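Local structure of alpha-1,3-glucanase (Bacillus circulans, 5ZRU) at residues 312-317 against 321-326; 344-347 against 353-356; 267-272 against 277-282. The protein hydrolyses alpha-1,3-glucan as a GH87 glucanase, of which this chain is the catalytic unit at the C-terminal end. All blocks are in the same frame, centred on the assembly; numbering follows the deposited sequence.

Contact 1: residues 312-317 against 321-326; sequences HNVWVE and CGFWVG. With ZN (zinc ion), chain F.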
loop_
_atom_site.group_PDB
_atom_site.type_symbol
_atom_site.label_atom_id
_atom_site.label_comp_id
_atom_site.label_asym_id
_atom_site.label_seq_id
_atom_site.Cartn_x
_atom_site.Cartn_y
_atom_site.Cartn_z
ATOM N N HIS A 312 1.480 -11.494 10.213
ATOM C CA HIS A 312 2.853 -11.176 9.865
ATOM C C HIS A 312 3.347 -12.083 8.749
ATOM O O HIS A 312 2.862 -13.201 8.572
ATOM C CB HIS A 312 3.769 -11.284 11.099
ATOM C CG HIS A 312 3.931 -12.677 11.627
ATOM N ND1 HIS A 312 4.916 -13.532 11.178
ATOM C CD2 HIS A 312 3.254 -13.355 12.589
ATOM C CE1 HIS A 312 4.840 -14.675 11.836
ATOM N NE2 HIS A 312 3.842 -14.594 12.698
ATOM N N ASN A 313 4.304 -11.572 7.977
ATOM C CA ASN A 313 4.867 -12.330 6.860
ATOM C C ASN A 313 3.758 -12.813 5.923
ATOM O O ASN A 313 3.679 -13.986 5.559
ATOM C CB ASN A 313 5.705 -13.504 7.372
ATOM C CG ASN A 313 6.920 -13.046 8.151
ATOM O OD1 ASN A 313 6.844 -12.785 9.353
ATOM N ND2 ASN A 313 8.052 -12.951 7.467
ATOM N N VAL A 314 2.864 -11.898 5.559
ATOM C CA VAL A 314 1.845 -12.205 4.565
ATOM C C VAL A 314 2.068 -11.308 3.353
ATOM O O VAL A 314 2.743 -10.275 3.415
ATOM C CB VAL A 314 0.403 -12.047 5.108
ATOM C CG1 VAL A 314 0.117 -13.059 6.228
ATOM C CG2 VAL A 314 0.131 -10.601 5.577
ATOM N N TRP A 315 1.477 -11.725 2.239
ATOM C CA TRP A 315 1.581 -11.037 0.957
ATOM C C TRP A 315 0.162 -11.002 0.404
ATOM O O TRP A 315 -0.398 -12.055 0.083
ATOM C CB TRP A 315 2.539 -11.789 0.029
ATOM C CG TRP A 315 2.964 -11.068 -1.221
ATOM C CD1 TRP A 315 2.430 -9.920 -1.741
ATOM C CD2 TRP A 315 4.021 -11.459 -2.106
ATOM N NE1 TRP A 315 3.103 -9.569 -2.894
ATOM C CE2 TRP A 315 4.084 -10.501 -3.135
ATOM C CE3 TRP A 315 4.925 -12.534 -2.125
ATOM C CZ2 TRP A 315 5.014 -10.582 -4.180
ATOM C CZ3 TRP A 315 5.858 -12.608 -3.159
ATOM C CH2 TRP A 315 5.897 -11.635 -4.166
ATOM N N VAL A 316 -0.455 -9.819 0.353
ATOM C CA VAL A 316 -1.860 -9.712 -0.043
ATOM C C VAL A 316 -2.014 -8.605 -1.076
ATOM O O VAL A 316 -1.406 -7.534 -0.957
ATOM C CB VAL A 316 -2.803 -9.474 1.160
ATOM C CG1 VAL A 316 -2.726 -10.655 2.119
ATOM C CG2 VAL A 316 -2.483 -8.151 1.867
ATOM N N GLU A 317 -2.813 -8.877 -2.108
ATOM C CA GLU A 317 -3.004 -7.890 -3.156
ATOM C C GLU A 317 -4.370 -8.056 -3.807
ATOM O O GLU A 317 -4.990 -9.120 -3.747
ATOM C CB GLU A 317 -1.892 -7.963 -4.221
ATOM C CG GLU A 317 -1.663 -9.302 -4.873
ATOM C CD GLU A 317 -0.443 -9.303 -5.816
ATOM O OE1 GLU A 317 0.175 -8.235 -6.023
ATOM O OE2 GLU A 317 -0.107 -10.383 -6.346
ATOM N N CYS A 321 -9.349 -3.405 0.432
ATOM C CA CYS A 321 -8.235 -2.904 1.217
ATOM C C CYS A 321 -7.404 -4.113 1.613
ATOM O O CYS A 321 -7.909 -5.240 1.637
ATOM C CB CYS A 321 -8.689 -2.179 2.493
ATOM S SG CYS A 321 -9.916 -0.877 2.280
ATOM N N GLY A 322 -6.143 -3.878 1.957
ATOM C CA GLY A 322 -5.332 -4.965 2.489
ATOM C C GLY A 322 -5.887 -5.461 3.814
ATOM O O GLY A 322 -6.188 -6.651 3.979
ATOM N N PHE A 323 -6.013 -4.535 4.765
ATOM C CA PHE A 323 -6.557 -4.769 6.098
ATOM C C PHE A 323 -7.591 -3.700 6.410
ATOM O O PHE A 323 -7.325 -2.511 6.218
ATOM C CB PHE A 323 -5.468 -4.670 7.194
ATOM C CG PHE A 323 -4.460 -5.787 7.177
ATOM C CD1 PHE A 323 -3.485 -5.852 6.187
ATOM C CD2 PHE A 323 -4.480 -6.755 8.160
ATOM C CE1 PHE A 323 -2.537 -6.875 6.189
ATOM C CE2 PHE A 323 -3.542 -7.772 8.171
ATOM C CZ PHE A 323 -2.573 -7.835 7.192
ATOM N N TRP A 324 -8.738 -4.099 6.958
ATOM C CA TRP A 324 -9.655 -3.140 7.583
ATOM C C TRP A 324 -9.952 -3.618 9.002
ATOM O O TRP A 324 -10.750 -4.540 9.202
ATOM C CB TRP A 324 -10.944 -2.970 6.781
ATOM C CG TRP A 324 -11.722 -1.788 7.268
ATOM C CD1 TRP A 324 -12.592 -1.745 8.328
ATOM C CD2 TRP A 324 -11.665 -0.460 6.735
ATOM N NE1 TRP A 324 -13.086 -0.460 8.474
ATOM C CE2 TRP A 324 -12.539 0.338 7.499
ATOM C CE3 TRP A 324 -10.970 0.128 5.665
ATOM C CZ2 TRP A 324 -12.725 1.702 7.237
ATOM C CZ3 TRP A 324 -11.162 1.480 5.407
ATOM C CH2 TRP A 324 -12.032 2.249 6.186
ATOM N N VAL A 325 -9.297 -3.009 9.987
ATOM C CA VAL A 325 -9.397 -3.454 11.374
ATOM C C VAL A 325 -10.507 -2.646 12.034
ATOM O O VAL A 325 -10.381 -1.433 12.208
ATOM C CB VAL A 325 -8.063 -3.287 12.110
ATOM C CG1 VAL A 325 -8.127 -3.914 13.509
ATOM C CG2 VAL A 325 -6.965 -3.940 11.288
ATOM N N GLY A 326 -11.600 -3.315 12.390
ATOM C CA GLY A 326 -12.698 -2.597 13.006
ATOM C C GLY A 326 -13.958 -3.412 13.174
ATOM O O GLY A 326 -14.355 -4.167 12.280
HETATM ZN ZN ZN F . 3.402 -16.063 14.111
HETATM O O HOH W 1 4.079 -17.803 13.104
#

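Contact 2: residues 344-347 against 353-356; sequences SRIR and GVNF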
loop_
_atom_site.group_PDB
_atom_site.type_symbol
_atom_site.label_atom_id
_atom_site.label_comp_id
_atom_site.label_asym_id
_atom_site.label_seq_id
_atom_site.Cartn_x
_atom_site.Cartn_y
_atom_site.Cartn_z
ATOM N N SER A 344 5.324 -7.696 6.039
ATOM C CA SER A 344 4.309 -8.072 5.066
ATOM C C SER A 344 4.370 -7.189 3.827
ATOM O O SER A 344 5.013 -6.138 3.797
ATOM C CB SER A 344 2.913 -8.012 5.691
ATOM O OG SER A 344 2.822 -8.929 6.771
ATOM N N ARG A 345 3.687 -7.651 2.786
ATOM C CA ARG A 345 3.646 -6.994 1.484
ATOM C C ARG A 345 2.179 -6.768 1.160
ATOM O O ARG A 345 1.426 -7.724 0.953
ATOM C CB ARG A 345 4.344 -7.844 0.424
ATOM C CG ARG A 345 5.800 -8.158 0.813
ATOM C CD ARG A 345 6.475 -9.154 -0.148
ATOM N NE ARG A 345 7.675 -9.735 0.470
ATOM C CZ ARG A 345 8.671 -10.301 -0.212
ATOM N NH1 ARG A 345 8.615 -10.359 -1.530
ATOM N NH2 ARG A 345 9.735 -10.795 0.424
ATOM N N ILE A 346 1.762 -5.513 1.167
ATOM C CA ILE A 346 0.353 -5.163 1.072
ATOM C C ILE A 346 0.265 -4.225 -0.119
ATOM O O ILE A 346 0.657 -3.056 -0.026
ATOM C CB ILE A 346 -0.167 -4.517 2.360
ATOM C CG1 ILE A 346 0.103 -5.446 3.555
ATOM C CG2 ILE A 346 -1.659 -4.189 2.229
ATOM C CD1 ILE A 346 0.066 -4.748 4.938
ATOM N N ARG A 347 -0.179 -4.745 -1.263
ATOM C CA ARG A 347 0.079 -4.065 -2.528
ATOM C C ARG A 347 -1.109 -4.179 -3.466
ATOM O O ARG A 347 -1.890 -5.128 -3.390
ATOM C CB ARG A 347 1.317 -4.639 -3.236
ATOM C CG ARG A 347 2.596 -4.651 -2.383
ATOM C CD ARG A 347 3.772 -5.160 -3.223
ATOM N NE ARG A 347 5.041 -5.160 -2.486
ATOM C CZ ARG A 347 6.066 -5.945 -2.795
ATOM N NH1 ARG A 347 5.953 -6.787 -3.824
ATOM N NH2 ARG A 347 7.201 -5.901 -2.082
ATOM N N GLY A 353 -4.276 0.480 2.066
ATOM C CA GLY A 353 -3.457 -0.659 2.443
ATOM C C GLY A 353 -3.876 -1.235 3.789
ATOM O O GLY A 353 -4.233 -2.412 3.889
ATOM N N VAL A 354 -3.851 -0.408 4.832
ATOM C CA VAL A 354 -4.284 -0.793 6.175
ATOM C C VAL A 354 -5.046 0.381 6.765
ATOM O O VAL A 354 -4.554 1.515 6.743
ATOM C CB VAL A 354 -3.112 -1.144 7.117
ATOM C CG1 VAL A 354 -3.650 -1.490 8.542
ATOM C CG2 VAL A 354 -2.269 -2.286 6.569
ATOM N N ASN A 355 -6.230 0.118 7.311
ATOM C CA ASN A 355 -6.932 1.126 8.092
ATOM C C ASN A 355 -7.222 0.576 9.482
ATOM O O ASN A 355 -7.879 -0.462 9.620
ATOM C CB ASN A 355 -8.218 1.572 7.391
ATOM C CG ASN A 355 -8.755 2.881 7.949
ATOM O OD1 ASN A 355 -8.929 3.037 9.161
ATOM N ND2 ASN A 355 -8.994 3.841 7.066
ATOM N N PHE A 356 -6.711 1.267 10.500
ATOM C CA PHE A 356 -7.039 1.019 11.908
ATOM C C PHE A 356 -8.249 1.881 12.263
ATOM O O PHE A 356 -8.104 3.071 12.544
ATOM C CB PHE A 356 -5.856 1.377 12.802
ATOM C CG PHE A 356 -4.696 0.409 12.728
ATOM C CD1 PHE A 356 -4.861 -0.870 12.214
ATOM C CD2 PHE A 356 -3.434 0.787 13.194
ATOM C CE1 PHE A 356 -3.777 -1.767 12.161
ATOM C CE2 PHE A 356 -2.356 -0.103 13.155
ATOM C CZ PHE A 356 -2.534 -1.387 12.639
#

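Contact 3: residues 267-272 against 277-282; sequences GGISFR and LDFSHI. With ZN (zinc ion), chain F; CA (calcium ion), chain L.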
loop_
_atom_site.group_PDB
_atom_site.type_symbol
_atom_site.label_atom_id
_atom_site.label_comp_id
_atom_site.label_asym_id
_atom_site.label_seq_id
_atom_site.Cartn_x
_atom_site.Cartn_y
_atom_site.Cartn_z
ATOM N N GLY A 267 -15.205 -12.596 -0.741
ATOM C CA GLY A 267 -13.824 -13.025 -0.617
ATOM C C GLY A 267 -13.156 -12.278 0.515
ATOM O O GLY A 267 -13.759 -11.421 1.166
ATOM N N GLY A 268 -11.884 -12.604 0.739
ATOM C CA GLY A 268 -11.177 -12.082 1.891
ATOM C C GLY A 268 -11.506 -12.871 3.147
ATOM O O GLY A 268 -12.314 -13.805 3.146
ATOM N N ILE A 269 -10.848 -12.490 4.239
ATOM C CA ILE A 269 -10.958 -13.190 5.519
ATOM C C ILE A 269 -11.634 -12.286 6.539
ATOM O O ILE A 269 -11.205 -11.143 6.745
ATOM C CB ILE A 269 -9.575 -13.640 6.025
ATOM C CG1 ILE A 269 -9.026 -14.743 5.116
ATOM C CG2 ILE A 269 -9.669 -14.133 7.469
ATOM C CD1 ILE A 269 -7.592 -15.210 5.504
ATOM N N SER A 270 -12.676 -12.801 7.194
ATOM C CA SER A 270 -13.335 -12.087 8.280
ATOM C C SER A 270 -13.005 -12.802 9.579
ATOM O O SER A 270 -13.395 -13.960 9.765
ATOM C CB SER A 270 -14.854 -12.025 8.075
ATOM O OG SER A 270 -15.515 -11.629 9.277
ATOM N N PHE A 271 -12.281 -12.120 10.470
ATOM C CA PHE A 271 -11.956 -12.664 11.787
ATOM C C PHE A 271 -13.048 -12.314 12.789
ATOM O O PHE A 271 -13.475 -11.157 12.871
ATOM C CB PHE A 271 -10.632 -12.108 12.313
ATOM C CG PHE A 271 -9.404 -12.548 11.550
ATOM C CD1 PHE A 271 -9.067 -13.891 11.440
ATOM C CD2 PHE A 271 -8.546 -11.597 11.011
ATOM C CE1 PHE A 271 -7.916 -14.282 10.778
ATOM C CE2 PHE A 271 -7.396 -11.975 10.339
ATOM C CZ PHE A 271 -7.082 -13.323 10.220
ATOM N N ARG A 272 -13.470 -13.303 13.574
ATOM C CA ARG A 272 -14.345 -13.091 14.731
ATOM C C ARG A 272 -13.625 -13.659 15.952
ATOM O O ARG A 272 -13.974 -14.727 16.467
ATOM C CB ARG A 272 -15.727 -13.739 14.525
ATOM C CG ARG A 272 -16.487 -13.208 13.321
ATOM C CD ARG A 272 -16.863 -11.744 13.499
ATOM N NE ARG A 272 -17.612 -11.233 12.353
ATOM C CZ ARG A 272 -17.981 -9.962 12.205
ATOM N NH1 ARG A 272 -17.662 -9.062 13.130
ATOM N NH2 ARG A 272 -18.666 -9.591 11.128
ATOM N N LEU A 277 -5.063 -13.911 17.798
ATOM C CA LEU A 277 -4.843 -14.639 16.562
ATOM C C LEU A 277 -3.415 -14.397 16.094
ATOM O O LEU A 277 -2.830 -13.339 16.349
ATOM C CB LEU A 277 -5.855 -14.231 15.488
ATOM C CG LEU A 277 -5.838 -12.831 14.884
ATOM C CD1 LEU A 277 -4.917 -12.791 13.676
ATOM C CD2 LEU A 277 -7.261 -12.407 14.485
ATOM N N ASP A 278 -2.845 -15.406 15.438
ATOM C CA ASP A 278 -1.527 -15.306 14.817
ATOM C C ASP A 278 -1.663 -15.921 13.436
ATOM O O ASP A 278 -1.916 -17.125 13.312
ATOM C CB ASP A 278 -0.444 -16.025 15.630
ATOM C CG ASP A 278 0.954 -15.777 15.071
ATOM O OD1 ASP A 278 1.498 -14.686 15.293
ATOM O OD2 ASP A 278 1.496 -16.652 14.370
ATOM N N PHE A 279 -1.540 -15.091 12.404
ATOM C CA PHE A 279 -1.794 -15.499 11.029
ATOM C C PHE A 279 -0.555 -15.137 10.234
ATOM O O PHE A 279 -0.134 -13.976 10.256
ATOM C CB PHE A 279 -3.041 -14.779 10.485
ATOM C CG PHE A 279 -3.503 -15.266 9.145
ATOM C CD1 PHE A 279 -2.819 -14.918 7.986
ATOM C CD2 PHE A 279 -4.654 -16.047 9.039
ATOM C CE1 PHE A 279 -3.252 -15.370 6.736
ATOM C CE2 PHE A 279 -5.093 -16.501 7.790
ATOM C CZ PHE A 279 -4.391 -16.161 6.647
ATOM N N SER A 280 0.036 -16.111 9.536
ATOM C CA SER A 280 1.329 -15.809 8.936
ATOM C C SER A 280 1.621 -16.705 7.746
ATOM O O SER A 280 1.051 -17.790 7.597
ATOM C CB SER A 280 2.471 -15.948 9.954
ATOM O OG SER A 280 2.627 -17.294 10.385
ATOM N N HIS A 281 2.542 -16.211 6.905
ATOM C CA HIS A 281 3.294 -17.015 5.936
ATOM C C HIS A 281 2.403 -17.529 4.809
ATOM O O HIS A 281 2.474 -18.693 4.406
ATOM C CB HIS A 281 4.047 -18.146 6.636
ATOM C CG HIS A 281 5.255 -17.652 7.364
ATOM N ND1 HIS A 281 6.290 -17.011 6.718
ATOM C CD2 HIS A 281 5.564 -17.639 8.680
ATOM C CE1 HIS A 281 7.202 -16.651 7.603
ATOM N NE2 HIS A 281 6.785 -17.022 8.801
ATOM N N ILE A 282 1.587 -16.620 4.276
ATOM C CA ILE A 282 0.601 -16.933 3.252
ATOM C C ILE A 282 0.572 -15.784 2.262
ATOM O O ILE A 282 0.679 -14.616 2.657
ATOM C CB ILE A 282 -0.787 -17.153 3.892
ATOM C CG1 ILE A 282 -0.810 -18.497 4.625
ATOM C CG2 ILE A 282 -1.912 -17.073 2.867
ATOM C CD1 ILE A 282 -1.849 -18.577 5.700
HETATM ZN ZN ZN F . 3.402 -16.063 14.111
HETATM CA CA CA L . 7.876 -17.039 10.683
HETATM O O HOH W 1 4.079 -17.803 13.104
HETATM O O HOH W 2 8.461 -15.089 11.555
HETATM O O HOH W 3 6.347 -17.885 12.292
#

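Contact 1: residues 312-317 against 321-326
V314 and F323 meet from opposite directions. The side-chain part of the contact is one methyl meeting the end of a ring: V314 CG2 lies 4.2 Å from F323 CZ. The methyl comes in at the edge of the ring, near its plane, and does not sit over a face. With V314 CG1 beside the backbone N (chi1 -64°), CG2 falls between the backbone N and the carbonyl carbon and faces the ring. F323 starts less directly, but its ring carries the far end inward. Two residues on, V316 CG2 meets the backbone of G322, 4.3 Å from G322 CA. All four of these residues are buried.

Both segments belong to the parallel beta-helix of the catalytic unit, a fold of the pectate lyase-like clan. Strand 310-317, beyond its corner at N313, and strand 323-325 are on different faces of one coil, so these side chains fill the interior between them. Neighbouring coils complete the core: V314 packs on F279, F323 stacks with F301, and F323 also touches I346 and V354.

The polar contacts are at the start of segment 312-317. H312 turns away from segment 321-326. Its NE2 binds the zinc ion at 2.1 Å, and D278 and H3 are further protein ligands of that metal. The other ring nitrogen is used as well. H312 ND1 donates to N313 OD1 at 2.8 Å in a nearly straight bond, 172° at the hydrogen. The amide oxygen lies close to the imidazole plane and accepts on a lone pair in its own carbonyl plane. This second-shell bond fixes the rotation of the ring and leaves NE2 facing the metal. On the outer side, W315 stacks with H141.

Contact 2: residues 344-347 against 353-356
One coil of the parallel beta-helix brings I346, on strand 345-347, against G353 and V354 at the start of the next face. The chain leaves the first strand, turns a corner through a short loop and continues on another face. The side chains meet in the interior between them. I346 does most of the bridging, and its two branches have different partners.

The longer branch ends at CD1. This methyl meets V354 CG2 at 3.8 Å, and the two side chains cross at about a right angle. The branch is nearly extended (chi2 161°), which carries CD1 out to the valine. V354 CG2 lies beside its own backbone N, which turns it to I346 CD1. The shorter branch, I346 CG2, touches backbone instead. It rests 3.5 Å from G353 O and 4.0 Å from G353 CA, an apolar methyl against a peptide group.

F323 and I341 also pack on both I346 and V354, so the pair is enclosed by the hydrophobic interior. Beside the valine, N355 ND2 bonds to OD2 of D352, a calcium ligand. R345 and R347 point outward. They form salt bridges with E174 and E139, which ties this coil to the other domain of the unit. The two arginines also touch each other: R345 CB sits over one face of the R347 guanidinium group, 3.9 Å above its plane and offset toward the rim.

Contact 3: residues 267-272 against 277-282
The oxygen of water 1 is gripped by the zinc ion at 2.1 Å and by S280 OG at 3.1 Å. D278 OD2 binds the same zinc at 2.0 Å. D278 and S280 face outward from a strand of the parallel beta-helix. Its alternate residues, L277 and F279, face inward and meet I269 and F271 from the opposite face of the coil.

F271 is the centre of the apolar contact. L277 CD2 lies over one face of its ring, 3.8 Å from the centroid of F271 and 16° off the normal, a CH-pi contact. The ring edge is turned to the face of F279 in an offset edge-to-face pair, with planes at 71°. Trimming F271 to an alanine would probably open a gap beside L277 CD2 and remove the edge that meets F279, leaving that ring its I269 and F301 contacts. F279 CG lies anti to the backbone N (chi1 -172°), which extends the ring to I269 CD1, 3.5 Å from F279 CZ. I269 CG2 sits over the F271 face opposite L277, 3.7 Å above the ring plane.

Overall arrangement
Along the chain the order is contact 3, contact 1, contact 2, each closing before the next opens. Their centres lie about 8 Å apart from contact 3 to contact 1, about 5 Å from contact 1 to contact 2, and about 13 Å from contact 3 to contact 2. They stack as coils of one beta-helix within catalytic domain D2. Strands 277-285 and 310-317 are neighbours and each turns a corner; beyond its corner 310-317 pairs with 345-347. Strands 323-325 and 354-357 are neighbours on another face. R345 probably pairs through its backbone with V314 and V316. The zinc joins two successive coils, through contacts 3 and 1, and the N-terminal H3.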